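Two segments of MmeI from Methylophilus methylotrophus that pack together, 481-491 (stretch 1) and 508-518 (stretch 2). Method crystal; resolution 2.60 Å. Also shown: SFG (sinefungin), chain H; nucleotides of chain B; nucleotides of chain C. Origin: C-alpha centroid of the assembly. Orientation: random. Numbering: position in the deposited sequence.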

ATOM      1  N   ASN A 481       5.331   3.126  -6.807  1.00 35.61           N
ATOM      2  CA  ASN A 481       4.392   2.692  -5.779  1.00 30.76           C
ATOM      3  C   ASN A 481       3.138   2.140  -6.449  1.00 28.51           C
ATOM      4  O   ASN A 481       2.112   2.831  -6.539  1.00 28.23           O
ATOM      5  CB  ASN A 481       4.054   3.839  -4.829  1.00 26.97           C
ATOM      6  CG  ASN A 481       3.072   3.429  -3.763  1.00 25.92           C
ATOM      7  OD1 ASN A 481       2.939   2.244  -3.438  1.00 23.31           O
ATOM      8  ND2 ASN A 481       2.366   4.401  -3.213  1.00 25.92           N
ATOM      9  N   PRO A 482       3.173   0.885  -6.887  1.00 27.72           N
ATOM     10  CA  PRO A 482       2.042   0.297  -7.632  1.00 28.34           C
ATOM     11  C   PRO A 482       0.837   0.043  -6.741  1.00 35.10           C
ATOM     12  O   PRO A 482       0.973  -0.098  -5.511  1.00 27.27           O
ATOM     13  CB  PRO A 482       2.621  -1.027  -8.160  1.00 31.49           C
ATOM     14  CG  PRO A 482       4.105  -0.922  -7.980  1.00 29.59           C
ATOM     15  CD  PRO A 482       4.325  -0.026  -6.812  1.00 27.20           C
ATOM     16  N   PRO A 483      -0.361  -0.080  -7.339  1.00 34.81           N
ATOM     17  CA  PRO A 483      -1.592  -0.171  -6.544  1.00 29.86           C
ATOM     18  C   PRO A 483      -1.712  -1.468  -5.762  1.00 31.84           C
ATOM     19  O   PRO A 483      -1.296  -2.536  -6.226  1.00 30.30           O
ATOM     20  CB  PRO A 483      -2.692  -0.076  -7.603  1.00 31.28           C
ATOM     21  CG  PRO A 483      -2.063  -0.625  -8.813  1.00 32.18           C
ATOM     22  CD  PRO A 483      -0.666  -0.081  -8.776  1.00 32.61           C
ATOM     23  N   PHE A 484      -2.322  -1.353  -4.571  1.00 27.33           N
ATOM     24  CA  PHE A 484      -2.564  -2.469  -3.664  1.00 28.16           C
ATOM     25  C   PHE A 484      -4.020  -2.877  -3.793  1.00 27.58           C
ATOM     26  O   PHE A 484      -4.918  -2.069  -3.539  1.00 31.48           O
ATOM     27  CB  PHE A 484      -2.313  -2.104  -2.199  1.00 28.33           C
ATOM     28  CG  PHE A 484      -1.021  -1.420  -1.930  1.00 31.21           C
ATOM     29  CD1 PHE A 484       0.006  -1.392  -2.858  1.00 33.92           C
ATOM     30  CD2 PHE A 484      -0.822  -0.807  -0.705  1.00 31.86           C
ATOM     31  CE1 PHE A 484       1.200  -0.741  -2.560  1.00 32.64           C
ATOM     32  CE2 PHE A 484       0.365  -0.172  -0.410  1.00 26.90           C
ATOM     33  CZ  PHE A 484       1.374  -0.144  -1.340  1.00 27.56           C
ATOM     34  N   VAL A 485      -4.267  -4.121  -4.158  1.00 30.30           N
ATOM     35  CA  VAL A 485      -5.652  -4.571  -4.206  1.00 27.01           C
ATOM     36  C   VAL A 485      -5.681  -6.025  -3.764  1.00 23.65           C
ATOM     37  O   VAL A 485      -4.980  -6.876  -4.326  1.00 25.31           O
ATOM     38  CB  VAL A 485      -6.284  -4.391  -5.602  1.00 28.70           C
ATOM     39  CG1 VAL A 485      -7.720  -4.880  -5.556  1.00 27.35           C
ATOM     40  CG2 VAL A 485      -6.240  -2.920  -6.089  1.00 23.84           C
ATOM     41  N   GLY A 486      -6.466  -6.314  -2.740  1.00 23.26           N
ATOM     42  CA  GLY A 486      -6.494  -7.656  -2.201  1.00 28.88           C
ATOM     43  C   GLY A 486      -7.088  -8.645  -3.179  1.00 27.32           C
ATOM     44  O   GLY A 486      -7.774  -8.283  -4.127  1.00 29.89           O
ATOM     45  N   LYS A 487      -6.812  -9.925  -2.930  1.00 27.71           N
ATOM     46  CA  LYS A 487      -7.221 -10.975  -3.856  1.00 24.39           C
ATOM     47  C   LYS A 487      -8.730 -11.021  -4.046  1.00 29.05           C
ATOM     48  O   LYS A 487      -9.208 -11.442  -5.104  1.00 37.66           O
ATOM     49  CB  LYS A 487      -6.735 -12.313  -3.331  1.00 27.73           C
ATOM     50  CG  LYS A 487      -7.321 -12.639  -1.956  1.00 21.73           C
ATOM     51  CD  LYS A 487      -7.229 -14.121  -1.738  1.00 23.00           C
ATOM     52  CE  LYS A 487      -7.534 -14.485  -0.314  1.00 32.33           C
ATOM     53  NZ  LYS A 487      -7.179 -15.904  -0.094  1.00 37.16           N
ATOM     54  N   SER A 488      -9.494 -10.628  -3.029  1.00 29.84           N
ATOM     55  CA  SER A 488     -10.947 -10.703  -3.044  1.00 26.14           C
ATOM     56  C   SER A 488     -11.583  -9.330  -3.181  1.00 33.15           C
ATOM     57  O   SER A 488     -12.770  -9.169  -2.877  1.00 40.46           O
ATOM     58  CB  SER A 488     -11.470 -11.380  -1.776  1.00 29.05           C
ATOM     59  OG  SER A 488     -10.843 -12.633  -1.553  1.00 35.43           O
ATOM     60  N   LYS A 489     -10.822  -8.333  -3.627  1.00 33.49           N
ATOM     61  CA  LYS A 489     -11.353  -6.985  -3.797  1.00 32.46           C
ATOM     62  C   LYS A 489     -11.131  -6.449  -5.207  1.00 30.55           C
ATOM     63  O   LYS A 489     -11.361  -5.253  -5.441  1.00 26.09           O
ATOM     64  CB  LYS A 489     -10.735  -6.011  -2.773  1.00 28.90           C
ATOM     65  CG  LYS A 489     -10.806  -6.410  -1.260  1.00 33.41           C
ATOM     66  CD  LYS A 489     -12.232  -6.784  -0.783  1.00 37.44           C
ATOM     67  CE  LYS A 489     -12.483  -6.437   0.702  1.00 37.20           C
ATOM     68  NZ  LYS A 489     -12.214  -7.569   1.676  1.00 39.59           N
ATOM     69  N   GLN A 490     -10.687  -7.285  -6.151  1.00 23.42           N
ATOM     70  CA  GLN A 490     -10.238  -6.799  -7.450  1.00 31.42           C
ATOM     71  C   GLN A 490     -11.237  -7.137  -8.563  1.00 35.41           C
ATOM     72  O   GLN A 490     -11.925  -8.161  -8.529  1.00 33.41           O
ATOM     73  CB  GLN A 490      -8.840  -7.349  -7.793  1.00 33.59           C
ATOM     74  CG  GLN A 490      -8.530  -8.725  -7.229  1.00 34.75           C
ATOM     75  CD  GLN A 490      -7.175  -9.284  -7.680  1.00 36.24           C
ATOM     76  OE1 GLN A 490      -7.120 -10.100  -8.614  1.00 35.29           O
ATOM     77  NE2 GLN A 490      -6.084  -8.887  -6.989  1.00 27.62           N
ATOM     78  N   THR A 491     -11.317  -6.248  -9.551  1.00 30.05           N
ATOM     79  CA  THR A 491     -12.335  -6.327 -10.580  1.00 27.54           C
ATOM     80  C   THR A 491     -11.982  -7.425 -11.588  1.00 34.24           C
ATOM     81  O   THR A 491     -10.822  -7.843 -11.679  1.00 34.53           O
ATOM     82  CB  THR A 491     -12.480  -4.969 -11.270  1.00 25.85           C
ATOM     83  OG1 THR A 491     -11.283  -4.654 -11.992  1.00 27.95           O
ATOM     84  CG2 THR A 491     -12.768  -3.853 -10.257  1.00 20.86           C
TER
HETATM   85  N   SFG H1002       3.292   7.015  -7.030  1.00 39.36           N
HETATM   86  CA  SFG H1002       2.195   7.839  -7.493  1.00 41.66           C
HETATM   87  C   SFG H1002       2.325   9.184  -6.804  1.00 44.47           C
HETATM   88  O   SFG H1002       3.267   9.357  -6.000  1.00 45.42           O
HETATM   89  OXT SFG H1002       1.518  10.117  -7.031  1.00 43.95           O
HETATM   90  CB  SFG H1002       0.861   7.192  -7.136  1.00 40.94           C
HETATM   91  CG  SFG H1002       0.855   5.782  -7.707  1.00 38.68           C
HETATM   92  CD  SFG H1002      -0.350   5.095  -7.106  1.00 36.43           C
HETATM   93  NE  SFG H1002       0.040   4.641  -5.786  1.00 35.96           N
HETATM   94  C5' SFG H1002      -0.834   3.925  -7.978  1.00 40.93           C
HETATM   95  C4' SFG H1002      -1.144   4.312  -9.464  1.00 40.18           C
HETATM   96  O4' SFG H1002      -1.192   3.226 -10.182  1.00 39.00           O
HETATM   97  C3' SFG H1002      -2.529   4.950  -9.671  1.00 45.25           C
HETATM   98  O3' SFG H1002      -2.332   6.232 -10.062  1.00 50.67           O
HETATM   99  C2' SFG H1002      -3.238   4.102 -10.768  1.00 42.99           C
HETATM  100  O2' SFG H1002      -3.940   4.960 -11.764  1.00 45.35           O
HETATM  101  C1' SFG H1002      -2.266   3.482 -11.356  1.00 38.60           C
HETATM  102  N9  SFG H1002      -2.613   2.174 -11.818  1.00 33.27           N
HETATM  103  C8  SFG H1002      -3.403   1.275 -11.237  1.00 37.02           C
HETATM  104  N7  SFG H1002      -3.407   0.172 -11.989  1.00 34.95           N
HETATM  105  C5  SFG H1002      -2.608   0.393 -13.033  1.00 38.51           C
HETATM  106  C6  SFG H1002      -2.278  -0.407 -14.099  1.00 37.93           C
HETATM  107  N6  SFG H1002      -2.653  -1.751 -14.464  1.00 32.91           N
HETATM  108  N1  SFG H1002      -1.451   0.025 -15.044  1.00 36.32           N
HETATM  109  C2  SFG H1002      -0.931   1.272 -14.943  1.00 32.87           C
HETATM  110  N3  SFG H1002      -1.262   2.065 -13.890  1.00 34.79           N
HETATM  111  C4  SFG H1002      -2.105   1.623 -12.930  1.00 35.93           C
ATOM    112  P    DA B   7      -7.819  -3.512   0.332  1.00 30.69           P
ATOM    113  OP1  DA B   7      -8.959  -2.752  -0.253  1.00 25.69           O
ATOM    114  OP2  DA B   7      -7.040  -4.432  -0.533  1.00 25.65           O
ATOM    115  O5'  DA B   7      -6.874  -2.481   1.076  1.00 30.66           O
ATOM    116  C5'  DA B   7      -5.752  -1.964   0.485  1.00 24.13           C
ATOM    117  C4'  DA B   7      -5.509  -0.628   1.113  1.00 24.41           C
ATOM    118  O4'  DA B   7      -4.341  -0.027   0.561  1.00 24.74           O
ATOM    119  C3'  DA B   7      -6.641   0.369   0.938  1.00 26.76           C
ATOM    120  O3'  DA B   7      -6.813   1.026   2.165  1.00 27.28           O
ATOM    121  C2'  DA B   7      -6.119   1.309  -0.152  1.00 26.25           C
ATOM    122  C1'  DA B   7      -4.622   1.274   0.097  1.00 27.04           C
ATOM    123  N9   DA B   7      -3.786   1.434  -1.085  1.00 28.76           N
ATOM    124  C8   DA B   7      -3.986   0.875  -2.304  1.00 26.87           C
ATOM    125  N7   DA B   7      -3.034   1.120  -3.154  1.00 28.44           N
ATOM    126  C5   DA B   7      -2.123   1.874  -2.432  1.00 30.34           C
ATOM    127  C6   DA B   7      -0.867   2.447  -2.768  1.00 28.00           C
ATOM    128  N6   DA B   7      -0.310   2.352  -3.977  1.00 28.36           N
ATOM    129  N1   DA B   7      -0.216   3.136  -1.810  1.00 28.37           N
ATOM    130  C2   DA B   7      -0.776   3.236  -0.607  1.00 27.62           C
ATOM    131  N3   DA B   7      -1.938   2.733  -0.176  1.00 31.01           N
ATOM    132  C4   DA B   7      -2.564   2.059  -1.151  1.00 28.76           C
ATOM    133  P    DG C  10     -20.925 -12.693   0.614  1.00 32.14           P
ATOM    134  OP1  DG C  10     -22.312 -12.184   0.474  1.00 20.80           O
ATOM    135  OP2  DG C  10     -20.779 -14.161   0.738  1.00 27.79           O
ATOM    136  O5'  DG C  10     -19.958 -12.203  -0.566  1.00 29.82           O
ATOM    137  C5'  DG C  10     -19.296 -10.926  -0.471  1.00 27.67           C
ATOM    138  C4'  DG C  10     -17.954 -10.914  -1.212  1.00 25.23           C
ATOM    139  O4'  DG C  10     -16.917 -11.446  -0.354  1.00 32.18           O
ATOM    140  C3'  DG C  10     -17.883 -11.744  -2.492  1.00 26.86           C
ATOM    141  O3'  DG C  10     -16.935 -11.171  -3.341  1.00 32.54           O
ATOM    142  C2'  DG C  10     -17.395 -13.091  -1.977  1.00 27.83           C
ATOM    143  C1'  DG C  10     -16.401 -12.647  -0.915  1.00 32.29           C
ATOM    144  N9   DG C  10     -16.209 -13.613   0.159  1.00 27.78           N
ATOM    145  C8   DG C  10     -17.178 -14.305   0.831  1.00 29.75           C
ATOM    146  N7   DG C  10     -16.706 -15.094   1.761  1.00 31.11           N
ATOM    147  C5   DG C  10     -15.331 -14.911   1.695  1.00 31.95           C
ATOM    148  C6   DG C  10     -14.293 -15.495   2.468  1.00 35.21           C
ATOM    149  O6   DG C  10     -14.402 -16.337   3.389  1.00 31.90           O
ATOM    150  N1   DG C  10     -13.021 -15.020   2.073  1.00 32.73           N
ATOM    151  C2   DG C  10     -12.808 -14.098   1.064  1.00 28.37           C
ATOM    152  N2   DG C  10     -11.549 -13.771   0.813  1.00 29.00           N
ATOM    153  N3   DG C  10     -13.774 -13.547   0.345  1.00 34.73           N
ATOM    154  C4   DG C  10     -15.008 -14.002   0.711  1.00 33.16           C
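Stretch 2 508-518: ASDLDLVAAWY

At the apolar centre, Pro482 and Pro483 of stretch 1 cover one face of the Trp517 indole of stretch 2. Pro482 CB lies 4.0 Å from the centroid of the five-membered ring, nearly on the ring normal, and Pro483 CD lies 4.2 Å from the centroid of the six-membered ring; both are CH-pi contacts. Trp517, with chi1 in the m well, brings CH2 to 3.8 Å from Pro483 CG. Sinefungin meets the indole at its edge, its C6 3.6 Å from Trp517 CZ2. Three residues earlier, Val514 packs against Pro482: its CG2 is 3.9 Å from Pro482 CB, and its CB is 4.1 Å from Phe484 CD1, oblique to the phenyl ring. The CA-to-CB bond of Phe484 points away from stretch 2, and one face of its ring is covered by the adenine of DA7 of chain B. Farther along, Val485 CB packs 3.7 Å from Leu513 CB.

Stretch 2 (508-518) lies along stretch 1 (481-491) with its chain running the opposite way: the nearest CA pairs are Phe484 with Val514 (5.1 Å between CA atoms), Val485 with Leu513 (5.0 Å), Gly486 with Asp512 (4.6 Å) and Lys487 with Asp510 (5.1 Å). Stretch 1 has no regular helix or strand. Stretch 2 opens with a 3-10 segment at 508-509, passes through a loop and takes helical backbone angles from Leu513 on, entering a helix that continues beyond Tyr518. Together the two bury 624 Å².

Here the contact turns polar. Leu513 N donates to Val485 O (2.8 Å, N to O), while Val485 N donates to Asp512 OD1 (2.5 Å, N to OD1). The same carboxylate oxygen accepts from Val514 N (3.1 Å, N to OD1), so one aspartate ties the backbone of stretch 1 at Val485 to the backbone of stretch 2 at Val514. Next along, Gly486 N donates to OP2 of DA7 of chain B (3.0 Å, N to OP2); a CB on Gly486 would crowd that phosphate oxygen.

At the outer edge, a type I turn from Gly486 to Lys489 bends stretch 1, closed by Lys489 N to Gly486 O (3.1 Å). The CA-to-CB bond of Lys487 points toward stretch 2, with its CB 3.5 Å from Ser509 O, and its extended chain ends in a salt bridge from NZ to Asp510 OD1 (3.4 Å), weak as a hydrogen bond. Beyond the turn, Gln490 folds back, its NE2 3.5 Å from Leu511 O and weakly bonded to Gly486 O (3.4 Å, NE2 to O).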

ATOM      1  N   ALA A 508      -2.395 -18.615  -7.956  1.00 44.88           N
ATOM      2  CA  ALA A 508      -1.891 -17.263  -8.177  1.00 43.04           C
ATOM      3  C   ALA A 508      -2.988 -16.207  -8.080  1.00 39.85           C
ATOM      4  O   ALA A 508      -2.675 -15.019  -7.963  1.00 40.46           O
ATOM      5  CB  ALA A 508      -1.201 -17.164  -9.539  1.00 46.10           C
ATOM      6  N   SER A 509      -4.262 -16.599  -8.137  1.00 42.44           N
ATOM      7  CA  SER A 509      -5.318 -15.609  -7.953  1.00 43.03           C
ATOM      8  C   SER A 509      -5.330 -15.050  -6.534  1.00 42.68           C
ATOM      9  O   SER A 509      -5.830 -13.938  -6.325  1.00 44.46           O
ATOM     10  CB  SER A 509      -6.689 -16.203  -8.304  1.00 36.30           C
ATOM     11  OG  SER A 509      -6.895 -17.448  -7.662  1.00 41.41           O
ATOM     12  N   ASP A 510      -4.772 -15.789  -5.557  1.00 36.88           N
ATOM     13  CA  ASP A 510      -4.631 -15.361  -4.161  1.00 35.42           C
ATOM     14  C   ASP A 510      -3.570 -14.263  -3.952  1.00 39.66           C
ATOM     15  O   ASP A 510      -3.214 -14.043  -2.769  1.00 39.21           O
ATOM     16  CB  ASP A 510      -4.267 -16.548  -3.276  1.00 38.64           C
ATOM     17  CG  ASP A 510      -5.426 -17.482  -3.045  1.00 41.35           C
ATOM     18  OD1 ASP A 510      -6.575 -17.032  -3.202  1.00 47.12           O
ATOM     19  OD2 ASP A 510      -5.184 -18.659  -2.704  1.00 40.33           O
ATOM     20  N   LEU A 511      -3.043 -13.593  -4.974  1.00 30.42           N
ATOM     21  CA  LEU A 511      -2.055 -12.552  -4.754  1.00 37.41           C
ATOM     22  C   LEU A 511      -2.714 -11.183  -4.741  1.00 30.90           C
ATOM     23  O   LEU A 511      -3.767 -10.971  -5.341  1.00 37.88           O
ATOM     24  CB  LEU A 511      -0.968 -12.591  -5.835  1.00 38.25           C
ATOM     25  CG  LEU A 511       0.011 -13.748  -5.642  1.00 32.41           C
ATOM     26  CD1 LEU A 511       0.923 -13.918  -6.835  1.00 32.34           C
ATOM     27  CD2 LEU A 511       0.793 -13.482  -4.383  1.00 28.70           C
ATOM     28  N   ASP A 512      -2.086 -10.251  -4.037  1.00 33.38           N
ATOM     29  CA  ASP A 512      -2.473  -8.859  -4.187  1.00 31.94           C
ATOM     30  C   ASP A 512      -2.165  -8.429  -5.615  1.00 35.32           C
ATOM     31  O   ASP A 512      -1.264  -8.969  -6.266  1.00 33.35           O
ATOM     32  CB  ASP A 512      -1.727  -7.973  -3.175  1.00 25.29           C
ATOM     33  CG  ASP A 512      -2.419  -6.615  -2.941  1.00 27.43           C
ATOM     34  OD1 ASP A 512      -2.356  -5.750  -3.850  1.00 28.99           O
ATOM     35  OD2 ASP A 512      -3.012  -6.402  -1.845  1.00 23.21           O
ATOM     36  N   LEU A 513      -2.947  -7.472  -6.121  1.00 31.44           N
ATOM     37  CA  LEU A 513      -2.661  -6.944  -7.447  1.00 26.99           C
ATOM     38  C   LEU A 513      -1.225  -6.435  -7.546  1.00 32.01           C
ATOM     39  O   LEU A 513      -0.590  -6.563  -8.602  1.00 34.08           O
ATOM     40  CB  LEU A 513      -3.647  -5.830  -7.806  1.00 27.10           C
ATOM     41  CG  LEU A 513      -3.519  -5.330  -9.254  1.00 27.69           C
ATOM     42  CD1 LEU A 513      -3.481  -6.495 -10.232  1.00 22.86           C
ATOM     43  CD2 LEU A 513      -4.625  -4.370  -9.596  1.00 20.73           C
ATOM     44  N   VAL A 514      -0.691  -5.853  -6.462  1.00 31.07           N
ATOM     45  CA  VAL A 514       0.638  -5.243  -6.548  1.00 28.78           C
ATOM     46  C   VAL A 514       1.689  -6.283  -6.914  1.00 32.28           C
ATOM     47  O   VAL A 514       2.697  -5.958  -7.562  1.00 31.53           O
ATOM     48  CB  VAL A 514       1.009  -4.512  -5.238  1.00 31.33           C
ATOM     49  CG1 VAL A 514       1.137  -5.475  -4.080  1.00 25.31           C
ATOM     50  CG2 VAL A 514       2.310  -3.717  -5.415  1.00 33.10           C
ATOM     51  N   ALA A 515       1.467  -7.549  -6.539  1.00 30.52           N
ATOM     52  CA  ALA A 515       2.436  -8.587  -6.868  1.00 28.47           C
ATOM     53  C   ALA A 515       2.711  -8.639  -8.362  1.00 30.81           C
ATOM     54  O   ALA A 515       3.850  -8.850  -8.770  1.00 31.42           O
ATOM     55  CB  ALA A 515       1.952  -9.940  -6.364  1.00 24.45           C
ATOM     56  N   ALA A 516       1.693  -8.371  -9.188  1.00 37.13           N
ATOM     57  CA  ALA A 516       1.837  -8.423 -10.646  1.00 33.06           C
ATOM     58  C   ALA A 516       3.035  -7.627 -11.180  1.00 31.70           C
ATOM     59  O   ALA A 516       3.673  -8.046 -12.150  1.00 36.24           O
ATOM     60  CB  ALA A 516       0.557  -7.923 -11.299  1.00 31.72           C
ATOM     61  N   TRP A 517       3.347  -6.470 -10.599  1.00 31.11           N
ATOM     62  CA  TRP A 517       4.461  -5.698 -11.157  1.00 36.32           C
ATOM     63  C   TRP A 517       5.817  -6.372 -10.956  1.00 33.59           C
ATOM     64  O   TRP A 517       6.764  -6.033 -11.669  1.00 32.48           O
ATOM     65  CB  TRP A 517       4.519  -4.281 -10.571  1.00 33.63           C
ATOM     66  CG  TRP A 517       3.589  -3.325 -11.245  1.00 31.79           C
ATOM     67  CD1 TRP A 517       3.925  -2.262 -12.025  1.00 30.86           C
ATOM     68  CD2 TRP A 517       2.161  -3.357 -11.207  1.00 31.80           C
ATOM     69  NE1 TRP A 517       2.792  -1.625 -12.472  1.00 27.14           N
ATOM     70  CE2 TRP A 517       1.697  -2.278 -11.981  1.00 28.78           C
ATOM     71  CE3 TRP A 517       1.231  -4.190 -10.584  1.00 32.64           C
ATOM     72  CZ2 TRP A 517       0.342  -2.008 -12.148  1.00 34.92           C
ATOM     73  CZ3 TRP A 517      -0.120  -3.927 -10.754  1.00 33.62           C
ATOM     74  CH2 TRP A 517      -0.552  -2.845 -11.532  1.00 36.03           C
ATOM     75  N   TYR A 518       5.933  -7.316 -10.013  1.00 31.01           N
ATOM     76  CA  TYR A 518       7.234  -7.934  -9.758  1.00 31.65           C
ATOM     77  C   TYR A 518       7.673  -8.870 -10.880  1.00 36.45           C
ATOM     78  O   TYR A 518       8.826  -8.752 -11.335  1.00 37.42           O
ATOM     79  CB  TYR A 518       7.216  -8.645  -8.403  1.00 30.86           C
ATOM     80  CG  TYR A 518       7.291  -7.717  -7.216  1.00 32.02           C
ATOM     81  CD1 TYR A 518       6.187  -6.966  -6.823  1.00 31.12           C
ATOM     82  CD2 TYR A 518       8.459  -7.612  -6.471  1.00 35.76           C
ATOM     83  CE1 TYR A 518       6.243  -6.129  -5.743  1.00 31.72           C
ATOM     84  CE2 TYR A 518       8.532  -6.772  -5.376  1.00 35.19           C
ATOM     85  CZ  TYR A 518       7.422  -6.031  -5.022  1.00 36.93           C
ATOM     86  OH  TYR A 518       7.487  -5.198  -3.938  1.00 35.06           O
TER